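Local coordinates for protein KP6 killer toxin subunit alpha (Ustilago maydis virus P6, PDB 4GVB) that forms the receptor-recognising half of a secreted, noncovalent heterodimeric toxin that kills sensitive fungal cells of the same or related species, at residues W17-G22 against N69-C74; D37-S42 against C51-D56; C12-W17 against D56-F61; E26-T31 against S42-R47. All blocks are in the same frame, centred on the assembly; numbering follows the deposited sequence.

Interaction 1 of 4, residues W17-G22 against N69-C74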
loop_
_atom_site.group_PDB
_atom_site.type_symbol
_atom_site.label_atom_id
_atom_site.label_comp_id
_atom_site.label_asym_id
_atom_site.label_seq_id
_atom_site.Cartn_x
_atom_site.Cartn_y
_atom_site.Cartn_z
ATOM N N TRP A 17 3.113 9.117 8.396
ATOM C CA TRP A 17 2.703 7.756 8.058
ATOM C C TRP A 17 1.300 7.689 7.468
ATOM O O TRP A 17 0.457 8.558 7.713
ATOM C CB TRP A 17 2.812 6.809 9.262
ATOM C CG TRP A 17 1.972 7.183 10.449
ATOM C CD1 TRP A 17 0.720 6.712 10.764
ATOM C CD2 TRP A 17 2.332 8.092 11.498
ATOM N NE1 TRP A 17 0.281 7.291 11.930
ATOM C CE2 TRP A 17 1.254 8.134 12.405
ATOM C CE3 TRP A 17 3.459 8.880 11.750
ATOM C CZ2 TRP A 17 1.273 8.930 13.549
ATOM C CZ3 TRP A 17 3.472 9.674 12.884
ATOM C CH2 TRP A 17 2.385 9.696 13.765
ATOM N N CYS A 18 1.053 6.632 6.698
ATOM C CA CYS A 18 -0.276 6.376 6.158
ATOM C C CYS A 18 -1.185 5.783 7.239
ATOM O O CYS A 18 -0.737 4.990 8.051
ATOM C CB CYS A 18 -0.185 5.414 4.970
ATOM S SG CYS A 18 0.759 6.065 3.572
ATOM N N THR A 19 -2.457 6.178 7.237
ATOM C CA THR A 19 -3.432 5.647 8.187
ATOM C C THR A 19 -4.686 5.119 7.501
ATOM O O THR A 19 -5.179 5.705 6.550
ATOM C CB THR A 19 -3.833 6.691 9.246
ATOM O OG1 THR A 19 -4.437 7.822 8.612
ATOM C CG2 THR A 19 -2.615 7.144 10.031
ATOM N N ALA A 20 -5.183 3.989 7.979
ATOM C CA ALA A 20 -6.423 3.423 7.458
ATOM C C ALA A 20 -7.572 4.355 7.794
ATOM O O ALA A 20 -7.681 4.827 8.929
ATOM C CB ALA A 20 -6.657 2.071 8.052
ATOM N N HIS A 21 -8.418 4.658 6.817
ATOM C CA HIS A 21 -9.583 5.480 7.115
ATOM C C HIS A 21 -10.478 4.753 8.137
ATOM O O HIS A 21 -10.440 3.527 8.242
ATOM C CB HIS A 21 -10.341 5.874 5.840
ATOM C CG HIS A 21 -11.168 4.773 5.248
ATOM N ND1 HIS A 21 -11.110 4.436 3.911
ATOM C CD2 HIS A 21 -12.092 3.952 5.802
ATOM C CE1 HIS A 21 -11.957 3.447 3.670
ATOM N NE2 HIS A 21 -12.564 3.134 4.801
ATOM N N GLY A 22 -11.254 5.510 8.907
ATOM C CA GLY A 22 -12.089 4.922 9.941
ATOM C C GLY A 22 -11.318 4.485 11.177
ATOM O O GLY A 22 -11.390 5.137 12.218
ATOM N N ASN A 69 -6.005 5.215 -0.973
ATOM C CA ASN A 69 -7.252 5.423 -0.238
ATOM C C ASN A 69 -7.036 5.603 1.254
ATOM O O ASN A 69 -7.918 5.293 2.058
ATOM C CB ASN A 69 -8.232 4.274 -0.491
ATOM C CG ASN A 69 -9.678 4.717 -0.397
ATOM O OD1 ASN A 69 -10.058 5.765 -0.928
ATOM N ND2 ASN A 69 -10.489 3.931 0.293
ATOM N N ASN A 70 -5.867 6.112 1.632
ATOM C CA ASN A 70 -5.563 6.288 3.049
ATOM C C ASN A 70 -5.488 7.754 3.459
ATOM O O ASN A 70 -5.460 8.654 2.621
ATOM C CB ASN A 70 -4.242 5.611 3.416
ATOM C CG ASN A 70 -4.263 4.124 3.199
ATOM O OD1 ASN A 70 -5.265 3.458 3.458
ATOM N ND2 ASN A 70 -3.152 3.586 2.722
ATOM N N ASN A 71 -5.450 7.982 4.766
ATOM C CA ASN A 71 -5.159 9.312 5.286
ATOM C C ASN A 71 -3.675 9.419 5.632
ATOM O O ASN A 71 -2.920 8.451 5.474
ATOM C CB ASN A 71 -6.018 9.611 6.518
ATOM C CG ASN A 71 -7.518 9.630 6.202
ATOM O OD1 ASN A 71 -8.329 9.086 6.956
ATOM N ND2 ASN A 71 -7.886 10.253 5.082
ATOM N N MET A 72 -3.244 10.589 6.096
ATOM C CA MET A 72 -1.861 10.730 6.546
ATOM C C MET A 72 -1.796 11.432 7.899
ATOM O O MET A 72 -2.499 12.405 8.131
ATOM C CB MET A 72 -1.046 11.521 5.530
ATOM C CG MET A 72 0.368 11.825 6.003
ATOM S SD MET A 72 1.221 12.901 4.842
ATOM C CE MET A 72 0.376 14.457 5.116
ATOM N N SER A 73 -0.960 10.911 8.789
ATOM C CA SER A 73 -0.616 11.620 10.014
ATOM C C SER A 73 0.846 12.041 9.984
ATOM O O SER A 73 1.711 11.295 9.512
ATOM C CB SER A 73 -0.868 10.754 11.243
ATOM O OG SER A 73 -2.253 10.646 11.523
ATOM N N CYS A 74 1.109 13.239 10.497
ATOM C CA CYS A 74 2.468 13.763 10.604
ATOM C C CYS A 74 2.703 14.365 11.989
ATOM O O CYS A 74 1.811 14.991 12.550
ATOM C CB CYS A 74 2.705 14.844 9.555
ATOM S SG CYS A 74 2.851 14.240 7.865
HETATM O O HOH W 1 -2.451 8.449 13.638
HETATM O O HOH W 2 -4.382 10.153 10.046
HETATM O O HOH W 3 -7.593 7.502 9.607
HETATM O O HOH W 4 -7.783 3.277 4.267
#
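S73 sets its CB over one face of the W17 indole, 3.6 Å from W17 CE2, in a CH-pi contact offset toward the rim of the ring. W17 CG stands between its own backbone N and carbonyl carbon (chi1 60°). T19, projecting from the same face of the sheet, meets N71 at about a right angle, with T19 OG1 3.2 Å from N71 CB; the methyl T19 CG2 turns to the serine instead, 3.8 Å from S73 OG. Beneath these side chains runs a twisted antiparallel ladder joining strand 14-19 to strand 71-76, outermost in this chain. W17 with S73 and T19 with N71 are hydrogen-bonded pairs, exemplified by W17 N to S73 O at 2.8 Å. Between them C18 and M72 form a non-hydrogen-bonded pair on the other face, where helix 58-67 packs and C18 is disulfide-linked to C65. Water ties the polar ends together: one molecule bridges T19 OG1 and S73 OG, another A20 O and N71 OD1. Beyond the ladder, N69 ND2 approaches the H21 ring at its edge, 3.7 Å from H21 ND1, with the amide plane turned 89° to the imidazole. N69 also ends helix 58-67 as the C-prime residue of a Schellman motif, and the adjacent N70 uses ND2 to bond Y67 O of the beta subunit.

Interaction 2 of 4, residues D37-S42 against C51-D56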
loop_
_atom_site.group_PDB
_atom_site.type_symbol
_atom_site.label_atom_id
_atom_site.label_comp_id
_atom_site.label_asym_id
_atom_site.label_seq_id
_atom_site.Cartn_x
_atom_site.Cartn_y
_atom_site.Cartn_z
ATOM N N ASP A 37 14.026 4.095 -0.142
ATOM C CA ASP A 37 14.457 4.042 -1.537
ATOM C C ASP A 37 13.455 4.761 -2.444
ATOM O O ASP A 37 13.802 5.204 -3.541
ATOM C CB ASP A 37 14.595 2.593 -2.019
ATOM C CG ASP A 37 15.749 1.843 -1.356
ATOM O OD1 ASP A 37 16.756 2.478 -0.972
ATOM O OD2 ASP A 37 15.643 0.602 -1.241
ATOM N N HIS A 38 12.210 4.877 -1.987
ATOM C CA HIS A 38 11.134 5.360 -2.859
ATOM C C HIS A 38 10.965 6.859 -2.798
ATOM O O HIS A 38 10.259 7.443 -3.620
ATOM C CB HIS A 38 9.810 4.676 -2.505
ATOM C CG HIS A 38 9.885 3.183 -2.527
ATOM N ND1 HIS A 38 10.068 2.466 -3.689
ATOM C CD2 HIS A 38 9.816 2.272 -1.530
ATOM C CE1 HIS A 38 10.103 1.177 -3.407
ATOM N NE2 HIS A 38 9.947 1.034 -2.104
ATOM N N LEU A 39 11.609 7.492 -1.819
ATOM C CA LEU A 39 11.474 8.930 -1.642
ATOM C C LEU A 39 12.832 9.540 -1.319
ATOM O O LEU A 39 13.379 9.356 -0.229
ATOM C CB LEU A 39 10.459 9.267 -0.539
ATOM C CG LEU A 39 10.140 10.755 -0.355
ATOM C CD1 LEU A 39 9.649 11.396 -1.662
ATOM C CD2 LEU A 39 9.112 10.954 0.741
ATOM N N SER A 40 13.370 10.268 -2.277
ATOM C CA SER A 40 14.684 10.891 -2.112
ATOM C C SER A 40 14.741 11.743 -0.851
ATOM O O SER A 40 13.825 12.510 -0.569
ATOM C CB SER A 40 15.021 11.735 -3.343
ATOM O OG SER A 40 16.275 12.383 -3.201
ATOM N N LYS A 41 15.823 11.581 -0.093
ATOM C CA LYS A 41 16.095 12.408 1.078
ATOM C C LYS A 41 15.320 11.933 2.305
ATOM O O LYS A 41 15.462 12.492 3.389
ATOM C CB LYS A 41 15.786 13.881 0.787
ATOM C CG LYS A 41 16.502 14.440 -0.439
ATOM C CD LYS A 41 16.085 15.879 -0.743
ATOM C CE LYS A 41 14.637 15.953 -1.222
ATOM N NZ LYS A 41 14.112 17.344 -1.303
ATOM N N SER A 42 14.490 10.910 2.145
ATOM C CA SER A 42 13.701 10.442 3.274
ATOM C C SER A 42 14.457 9.377 4.073
ATOM O O SER A 42 15.419 8.769 3.604
ATOM C CB SER A 42 12.340 9.899 2.805
ATOM O OG SER A 42 12.506 8.640 2.186
ATOM N N CYS A 51 7.844 7.519 8.174
ATOM C CA CYS A 51 8.706 8.142 7.169
ATOM C C CYS A 51 9.147 9.526 7.612
ATOM O O CYS A 51 8.319 10.405 7.843
ATOM C CB CYS A 51 8.016 8.258 5.803
ATOM S SG CYS A 51 9.144 8.681 4.421
ATOM N N LEU A 52 10.461 9.711 7.690
ATOM C CA LEU A 52 11.036 10.950 8.184
ATOM C C LEU A 52 11.720 11.721 7.060
ATOM O O LEU A 52 12.231 11.131 6.112
ATOM C CB LEU A 52 12.000 10.660 9.343
ATOM C CG LEU A 52 11.305 10.252 10.646
ATOM C CD1 LEU A 52 10.791 8.838 10.565
ATOM C CD2 LEU A 52 12.235 10.391 11.857
ATOM N N PHE A 53 11.683 13.047 7.154
ATOM C CA PHE A 53 12.410 13.902 6.242
ATOM C C PHE A 53 12.650 15.309 6.807
ATOM O O PHE A 53 11.931 15.790 7.703
ATOM C CB PHE A 53 11.760 13.974 4.835
ATOM C CG PHE A 53 10.258 13.865 4.840
ATOM C CD1 PHE A 53 9.460 14.950 5.200
ATOM C CD2 PHE A 53 9.637 12.671 4.476
ATOM C CE1 PHE A 53 8.068 14.836 5.212
ATOM C CE2 PHE A 53 8.240 12.551 4.478
ATOM C CZ PHE A 53 7.461 13.629 4.853
ATOM N N SER A 54 13.669 15.961 6.267
ATOM C CA SER A 54 14.012 17.315 6.685
ATOM C C SER A 54 13.296 18.306 5.778
ATOM O O SER A 54 12.564 19.175 6.241
ATOM C CB SER A 54 15.539 17.525 6.637
ATOM O OG SER A 54 15.873 18.871 6.935
ATOM N N ASP A 55 13.499 18.174 4.473
ATOM C CA ASP A 55 12.720 18.968 3.539
ATOM C C ASP A 55 11.243 18.630 3.750
ATOM O O ASP A 55 10.904 17.536 4.199
ATOM C CB ASP A 55 13.148 18.700 2.094
ATOM C CG ASP A 55 14.519 19.278 1.767
ATOM O OD1 ASP A 55 15.020 20.131 2.535
ATOM O OD2 ASP A 55 15.087 18.896 0.729
ATOM N N ASP A 56 10.365 19.571 3.438
ATOM C CA ASP A 56 8.942 19.359 3.669
ATOM C C ASP A 56 8.330 18.540 2.541
ATOM O O ASP A 56 7.817 19.091 1.568
ATOM C CB ASP A 56 8.223 20.700 3.785
ATOM C CG ASP A 56 6.788 20.543 4.220
ATOM O OD1 ASP A 56 6.320 19.392 4.288
ATOM O OD2 ASP A 56 6.131 21.565 4.489
HETATM O O HOH W 5 15.721 14.714 4.793
#
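S42 closes the type II turn L39-S42 beside F53 of strand 50-53, their CA atoms 4.7 Å apart, and S42 CA makes a CA-H...O contact of 3.3 Å with L52 O. The S42 side chain splits its duties. S42 CB lies 3.8 Å from C51 SG and near the plane of the F53 ring at its edge, whereas S42 OG, held between the backbone N and carbonyl carbon (chi1 74°), turns back to donate to L39 O at 2.7 Å. That carbonyl also takes the S42 backbone N-H, and S42 OG in turn accepts from G36 N. L39 adds an apolar contact, L39 CD2 to F53 CD2 at 4.1 Å, close to the disulfide between C51 and C35. Farther out, K41 bends at chi3 (-69°), which swings CE round, and the lysine crosses D55 at about a right angle; K41 NZ meets the anti lone pair of D55 OD2 at 2.7 Å in a salt bridge. A water links K41 O to S54 N. The chemistry thus divides in two: the buried S42 hydroxyl has both a donor and an acceptor role fulfilled, while D55 OD2, which also accepts from N2 ND2, is probably stabilised in its charged form.

Interaction 3 of 4, residues C12-W17 against D56-F61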
loop_
_atom_site.group_PDB
_atom_site.type_symbol
_atom_site.label_atom_id
_atom_site.label_comp_id
_atom_site.label_asym_id
_atom_site.label_seq_id
_atom_site.Cartn_x
_atom_site.Cartn_y
_atom_site.Cartn_z
ATOM N N CYS A 12 15.741 15.375 11.460
ATOM C CA CYS A 12 14.569 15.428 10.606
ATOM C C CYS A 12 13.605 16.461 11.173
ATOM O O CYS A 12 13.738 16.882 12.330
ATOM C CB CYS A 12 13.906 14.054 10.498
ATOM S SG CYS A 12 15.044 12.740 10.029
ATOM N N LYS A 13 12.654 16.891 10.355
ATOM C CA LYS A 13 11.688 17.891 10.779
ATOM C C LYS A 13 10.272 17.335 10.825
ATOM O O LYS A 13 9.418 17.847 11.539
ATOM C CB LYS A 13 11.767 19.120 9.873
ATOM C CG LYS A 13 13.166 19.712 9.825
ATOM C CD LYS A 13 13.211 21.043 9.090
ATOM C CE LYS A 13 14.582 21.691 9.273
ATOM N NZ LYS A 13 14.539 23.179 9.241
ATOM N N TRP A 14 10.035 16.276 10.063
ATOM C CA TRP A 14 8.711 15.685 9.978
ATOM C C TRP A 14 8.797 14.170 10.102
ATOM O O TRP A 14 9.791 13.552 9.696
ATOM C CB TRP A 14 8.051 16.059 8.654
ATOM C CG TRP A 14 7.910 17.531 8.433
ATOM C CD1 TRP A 14 8.637 18.315 7.577
ATOM C CD2 TRP A 14 6.969 18.394 9.066
ATOM N NE1 TRP A 14 8.201 19.617 7.647
ATOM C CE2 TRP A 14 7.178 19.691 8.557
ATOM C CE3 TRP A 14 5.964 18.195 10.018
ATOM C CZ2 TRP A 14 6.420 20.784 8.968
ATOM C CZ3 TRP A 14 5.214 19.285 10.431
ATOM C CH2 TRP A 14 5.446 20.562 9.905
ATOM N N GLU A 15 7.754 13.576 10.679
ATOM C CA GLU A 15 7.658 12.135 10.818
ATOM C C GLU A 15 6.235 11.742 10.459
ATOM O O GLU A 15 5.319 12.016 11.231
ATOM C CB GLU A 15 7.943 11.740 12.251
ATOM C CG GLU A 15 7.629 10.300 12.585
ATOM C CD GLU A 15 7.998 9.989 14.004
ATOM O OE1 GLU A 15 8.318 10.954 14.736
ATOM O OE2 GLU A 15 7.999 8.798 14.378
ATOM N N CYS A 16 6.045 11.119 9.295
ATOM C CA CYS A 16 4.695 10.926 8.750
ATOM C C CYS A 16 4.399 9.461 8.457
ATOM O O CYS A 16 5.313 8.662 8.292
ATOM C CB CYS A 16 4.526 11.727 7.451
ATOM S SG CYS A 16 4.716 13.506 7.565
ATOM N N TRP A 17 3.113 9.117 8.396
ATOM C CA TRP A 17 2.703 7.756 8.058
ATOM C C TRP A 17 1.300 7.689 7.468
ATOM O O TRP A 17 0.457 8.558 7.713
ATOM C CB TRP A 17 2.812 6.809 9.262
ATOM C CG TRP A 17 1.972 7.183 10.449
ATOM C CD1 TRP A 17 0.720 6.712 10.764
ATOM C CD2 TRP A 17 2.332 8.092 11.498
ATOM N NE1 TRP A 17 0.281 7.291 11.930
ATOM C CE2 TRP A 17 1.254 8.134 12.405
ATOM C CE3 TRP A 17 3.459 8.880 11.750
ATOM C CZ2 TRP A 17 1.273 8.930 13.549
ATOM C CZ3 TRP A 17 3.472 9.674 12.884
ATOM C CH2 TRP A 17 2.385 9.696 13.765
ATOM N N ASP A 56 10.365 19.571 3.438
ATOM C CA ASP A 56 8.942 19.359 3.669
ATOM C C ASP A 56 8.330 18.540 2.541
ATOM O O ASP A 56 7.817 19.091 1.568
ATOM C CB ASP A 56 8.223 20.700 3.785
ATOM C CG ASP A 56 6.788 20.543 4.220
ATOM O OD1 ASP A 56 6.320 19.392 4.288
ATOM O OD2 ASP A 56 6.131 21.565 4.489
ATOM N N LEU A 57 8.388 17.222 2.677
ATOM C CA LEU A 57 7.871 16.320 1.657
ATOM C C LEU A 57 6.455 15.852 1.998
ATOM O O LEU A 57 5.969 14.858 1.446
ATOM C CB LEU A 57 8.789 15.103 1.523
ATOM C CG LEU A 57 10.271 15.388 1.250
ATOM C CD1 LEU A 57 11.063 14.088 1.122
ATOM C CD2 LEU A 57 10.462 16.235 0.004
ATOM N N ARG A 58 5.799 16.556 2.917
ATOM C CA ARG A 58 4.460 16.164 3.364
ATOM C C ARG A 58 3.446 16.050 2.221
ATOM O O ARG A 58 2.642 15.101 2.163
ATOM C CB ARG A 58 3.943 17.126 4.449
ATOM C CG ARG A 58 4.567 16.919 5.836
ATOM C CD ARG A 58 4.060 17.962 6.827
ATOM N NE ARG A 58 4.383 19.309 6.361
ATOM C CZ ARG A 58 3.957 20.427 6.941
ATOM N NH1 ARG A 58 3.183 20.360 8.013
ATOM N NH2 ARG A 58 4.299 21.610 6.445
ATOM N N ASN A 59 3.462 17.012 1.311
ATOM C CA ASN A 59 2.485 17.008 0.229
ATOM C C ASN A 59 2.671 15.807 -0.681
ATOM O O ASN A 59 1.706 15.118 -1.030
ATOM C CB ASN A 59 2.584 18.286 -0.597
ATOM C CG ASN A 59 1.335 18.540 -1.416
ATOM O OD1 ASN A 59 0.208 18.359 -0.933
ATOM N ND2 ASN A 59 1.524 18.962 -2.660
ATOM N N GLN A 60 3.917 15.582 -1.092
ATOM C CA GLN A 60 4.263 14.428 -1.904
ATOM C C GLN A 60 3.865 13.138 -1.193
ATOM O O GLN A 60 3.188 12.290 -1.770
ATOM C CB GLN A 60 5.767 14.403 -2.222
ATOM C CG GLN A 60 6.252 15.530 -3.136
ATOM C CD GLN A 60 6.566 16.842 -2.392
ATOM O OE1 GLN A 60 6.154 17.051 -1.251
ATOM N NE2 GLN A 60 7.305 17.726 -3.056
ATOM N N PHE A 61 4.284 12.981 0.060
ATOM C CA PHE A 61 3.972 11.762 0.784
ATOM C C PHE A 61 2.461 11.570 0.880
ATOM O O PHE A 61 1.941 10.445 0.761
ATOM C CB PHE A 61 4.619 11.773 2.174
ATOM C CG PHE A 61 4.464 10.482 2.905
ATOM C CD1 PHE A 61 5.187 9.373 2.519
ATOM C CD2 PHE A 61 3.582 10.374 3.973
ATOM C CE1 PHE A 61 5.044 8.170 3.173
ATOM C CE2 PHE A 61 3.423 9.158 4.624
ATOM C CZ PHE A 61 4.157 8.067 4.231
#
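R58, at the start of helix 58-67, lays its side chain across the face of W14 on strand 14-19. R58 CB leaves the helix in the direction of the strand, and R58 CG touches C16 SG at 3.8 Å. R58 CD then sits above the six-membered ring of W14, 3.7 Å from its centroid, as a CH-pi donor. A bend at chi3 (-59°) carries R58 NE round, and this atom lies over the middle of the indole, 3.6 Å from W14 CE2. Past it the guanidinium is stacked flat, the two planes only 16° apart; R58 CZ is 3.5 Å from the six-membered centroid of W14, a cation-pi geometry, and R58 NH1 comes tightly to W14 CH2 at 3.0 Å.

The contact joins the helix to the central part of the antiparallel sheet in this small disulfide-rich fold, and C16 is bonded through SG to C74 on the neighbouring strand 71-76. D56, just before the helix, fixes the rotation of the guanidinium from its edge: R58 NE reaches D56 OD1 at 2.8 Å and R58 NH2 reaches D56 OD2 at 2.7 Å, both on the syn sides, each nitrogen about 30° out of the carboxylate plane. D56 OD1 accepts in addition from R58 N, on its anti side and from the opposite face, forming an Asx turn, with L57 between them as the N-cap residue. One helical turn on, F61 packs deeper, where F61 CD2 lies 3.8 Å from C16 CB while W17 CA approaches the edge of the phenyl ring, which also meets T31 and M72.

Interaction 4 of 4, residues E26-T31 against S42-R47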
loop_
_atom_site.group_PDB
_atom_site.type_symbol
_atom_site.label_atom_id
_atom_site.label_comp_id
_atom_site.label_asym_id
_atom_site.label_seq_id
_atom_site.Cartn_x
_atom_site.Cartn_y
_atom_site.Cartn_z
ATOM N N GLU A 26 -2.328 2.513 11.792
ATOM C CA GLU A 26 -1.143 2.769 10.988
ATOM C C GLU A 26 -0.949 1.658 9.953
ATOM O O GLU A 26 -1.179 0.486 10.242
ATOM C CB GLU A 26 0.092 2.895 11.889
ATOM C CG GLU A 26 -0.052 3.963 12.958
ATOM C CD GLU A 26 1.275 4.306 13.632
ATOM O OE1 GLU A 26 2.325 3.786 13.193
ATOM O OE2 GLU A 26 1.263 5.080 14.612
ATOM N N LEU A 27 -0.535 2.025 8.743
ATOM C CA LEU A 27 -0.315 1.029 7.698
ATOM C C LEU A 27 1.132 1.043 7.212
ATOM O O LEU A 27 1.468 1.720 6.229
ATOM C CB LEU A 27 -1.278 1.260 6.533
ATOM C CG LEU A 27 -2.753 1.169 6.940
ATOM C CD1 LEU A 27 -3.649 1.896 5.936
ATOM C CD2 LEU A 27 -3.140 -0.299 7.078
ATOM N N ARG A 28 1.977 0.268 7.887
ATOM C CA ARG A 28 3.414 0.314 7.653
ATOM C C ARG A 28 3.810 -0.065 6.225
ATOM O O ARG A 28 4.723 0.535 5.662
ATOM C CB ARG A 28 4.173 -0.541 8.678
ATOM C CG ARG A 28 4.091 -2.043 8.473
ATOM C CD ARG A 28 5.023 -2.768 9.448
ATOM N NE ARG A 28 4.848 -2.277 10.815
ATOM C CZ ARG A 28 5.743 -1.544 11.473
ATOM N NH1 ARG A 28 6.895 -1.222 10.899
ATOM N NH2 ARG A 28 5.489 -1.140 12.714
ATOM N N TYR A 29 3.122 -1.039 5.639
ATOM C CA TYR A 29 3.415 -1.440 4.264
ATOM C C TYR A 29 3.162 -0.311 3.271
ATOM O O TYR A 29 3.879 -0.169 2.285
ATOM C CB TYR A 29 2.590 -2.661 3.864
ATOM C CG TYR A 29 3.108 -3.956 4.439
ATOM C CD1 TYR A 29 4.077 -4.690 3.778
ATOM C CD2 TYR A 29 2.626 -4.444 5.645
ATOM C CE1 TYR A 29 4.553 -5.885 4.303
ATOM C CE2 TYR A 29 3.095 -5.637 6.182
ATOM C CZ TYR A 29 4.058 -6.354 5.504
ATOM O OH TYR A 29 4.527 -7.543 6.025
ATOM N N ALA A 30 2.128 0.477 3.526
ATOM C CA ALA A 30 1.800 1.602 2.661
ATOM C C ALA A 30 2.811 2.735 2.877
ATOM O O ALA A 30 3.275 3.371 1.928
ATOM C CB ALA A 30 0.405 2.090 2.945
ATOM N N THR A 31 3.158 2.973 4.136
ATOM C CA THR A 31 4.184 3.962 4.467
ATOM C C THR A 31 5.504 3.592 3.841
ATOM O O THR A 31 6.133 4.425 3.197
ATOM C CB THR A 31 4.399 4.106 5.994
ATOM O OG1 THR A 31 3.183 4.539 6.603
ATOM C CG2 THR A 31 5.489 5.149 6.276
ATOM N N SER A 42 14.490 10.910 2.145
ATOM C CA SER A 42 13.701 10.442 3.274
ATOM C C SER A 42 14.457 9.377 4.073
ATOM O O SER A 42 15.419 8.769 3.604
ATOM C CB SER A 42 12.340 9.899 2.805
ATOM O OG SER A 42 12.506 8.640 2.186
ATOM N N TYR A 43 14.000 9.158 5.294
ATOM C CA TYR A 43 14.525 8.096 6.133
ATOM C C TYR A 43 13.361 7.217 6.562
ATOM O O TYR A 43 12.401 7.714 7.166
ATOM C CB TYR A 43 15.189 8.708 7.370
ATOM C CG TYR A 43 15.756 7.697 8.328
ATOM C CD1 TYR A 43 17.035 7.183 8.145
ATOM C CD2 TYR A 43 15.019 7.256 9.417
ATOM C CE1 TYR A 43 17.559 6.257 9.020
ATOM C CE2 TYR A 43 15.532 6.324 10.291
ATOM C CZ TYR A 43 16.800 5.831 10.089
ATOM O OH TYR A 43 17.332 4.906 10.964
ATOM N N TYR A 44 13.423 5.925 6.235
ATOM C CA TYR A 44 12.370 5.006 6.668
ATOM C C TYR A 44 12.717 4.287 7.974
ATOM O O TYR A 44 13.539 3.375 7.998
ATOM C CB TYR A 44 11.992 3.982 5.584
ATOM C CG TYR A 44 10.883 3.058 6.051
ATOM C CD1 TYR A 44 9.666 3.570 6.473
ATOM C CD2 TYR A 44 11.058 1.676 6.091
ATOM C CE1 TYR A 44 8.647 2.740 6.940
ATOM C CE2 TYR A 44 10.044 0.835 6.552
ATOM C CZ TYR A 44 8.839 1.375 6.973
ATOM O OH TYR A 44 7.819 0.558 7.428
ATOM N N ASP A 45 12.068 4.707 9.048
ATOM C CA ASP A 45 12.200 4.048 10.348
ATOM C C ASP A 45 11.398 2.752 10.319
ATOM O O ASP A 45 10.213 2.761 10.632
ATOM C CB ASP A 45 11.654 4.979 11.437
ATOM C CG ASP A 45 11.823 4.408 12.845
ATOM O OD1 ASP A 45 11.787 3.171 13.004
ATOM O OD2 ASP A 45 11.987 5.205 13.795
ATOM N N ALA A 46 12.037 1.646 9.939
ATOM C CA ALA A 46 11.325 0.391 9.698
ATOM C C ALA A 46 10.694 -0.151 10.973
ATOM O O ALA A 46 9.719 -0.910 10.927
ATOM C CB ALA A 46 12.253 -0.649 9.077
ATOM N N ARG A 47 11.255 0.249 12.108
ATOM C CA ARG A 47 10.724 -0.142 13.408
ATOM C C ARG A 47 9.339 0.464 13.639
ATOM O O ARG A 47 8.329 -0.251 13.665
ATOM C CB ARG A 47 11.687 0.272 14.528
ATOM C CG ARG A 47 11.397 -0.395 15.860
ATOM C CD ARG A 47 11.394 -1.927 15.735
ATOM N NE ARG A 47 12.685 -2.462 15.298
ATOM C CZ ARG A 47 12.922 -3.748 15.043
ATOM N NH1 ARG A 47 11.952 -4.649 15.178
ATOM N NH2 ARG A 47 14.132 -4.136 14.648
#
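R28 and T31 of helix 28-33 meet Y44 and the backbone carbonyls of A46 and R47. E26 comes first and holds H50 through OE1, and L27, the N-cap residue of the helix, is joined by its backbone to C18. R28 comes next. Its CG lies between the backbone N and the carbonyl carbon (chi1 75°), and a bend at chi3 (48°) turns NE; the guanidinium meets two successive carbonyls at its edge. R28 NH2 donates to R47 O at 3.1 Å and R28 NH1 to the same oxygen at 3.3 Å, an end-on grip with both nitrogens arriving from one face of the carbonyl plane. R28 NH1 also makes a weak bond to A46 O, 2.8 Å away but poorly aligned. R28 CB is 4.0 Å from Y44 OH, and the backbone R28 O lies 3.6 Å from the same hydroxyl oxygen.

Here a short helix packs beside an edge strand of the antiparallel sheet, and A46 and R47 belong to the connection leading from that strand into strand 50-53. The backbones stay well apart, R28 CA and A46 CA being 8.2 Å from each other, and the R28 and Y44 side chains span much of the distance. Y29 turns to the beta subunit, where R66 of that chain makes a cation-pi contact with its ring. A30 packs on C18. At T31, CG2 sits obliquely against the tyrosine ring, T31 CG2 to Y44 CE1 being 4.0 Å, while T31 OG1 accepts from C18 N. A46 N lies over one face of that same ring, toward its rim.

Overall arrangement
After helix 2-8, strand 14-19 is the first element used by a contact and serves two: its early part opens interaction 3, its end opens interaction 1, with W17 common to both. Helix 28-33 follows and returns to 42-47 in interaction 4. The loop at 37-42 begins interaction 2 before that contact has closed, so the two cross while sharing S42; interaction 2 closes at 51-56 beside strand 14-19. D56 then passes directly into interaction 3. Finally strand 71-76 closes interaction 1, crossing interaction 3; the spans of both enclose interactions 2 and 4, and the C16-C74 disulfide connects them. Together the contacts tie helices 28-33 and 58-67 to one four-stranded antiparallel sheet.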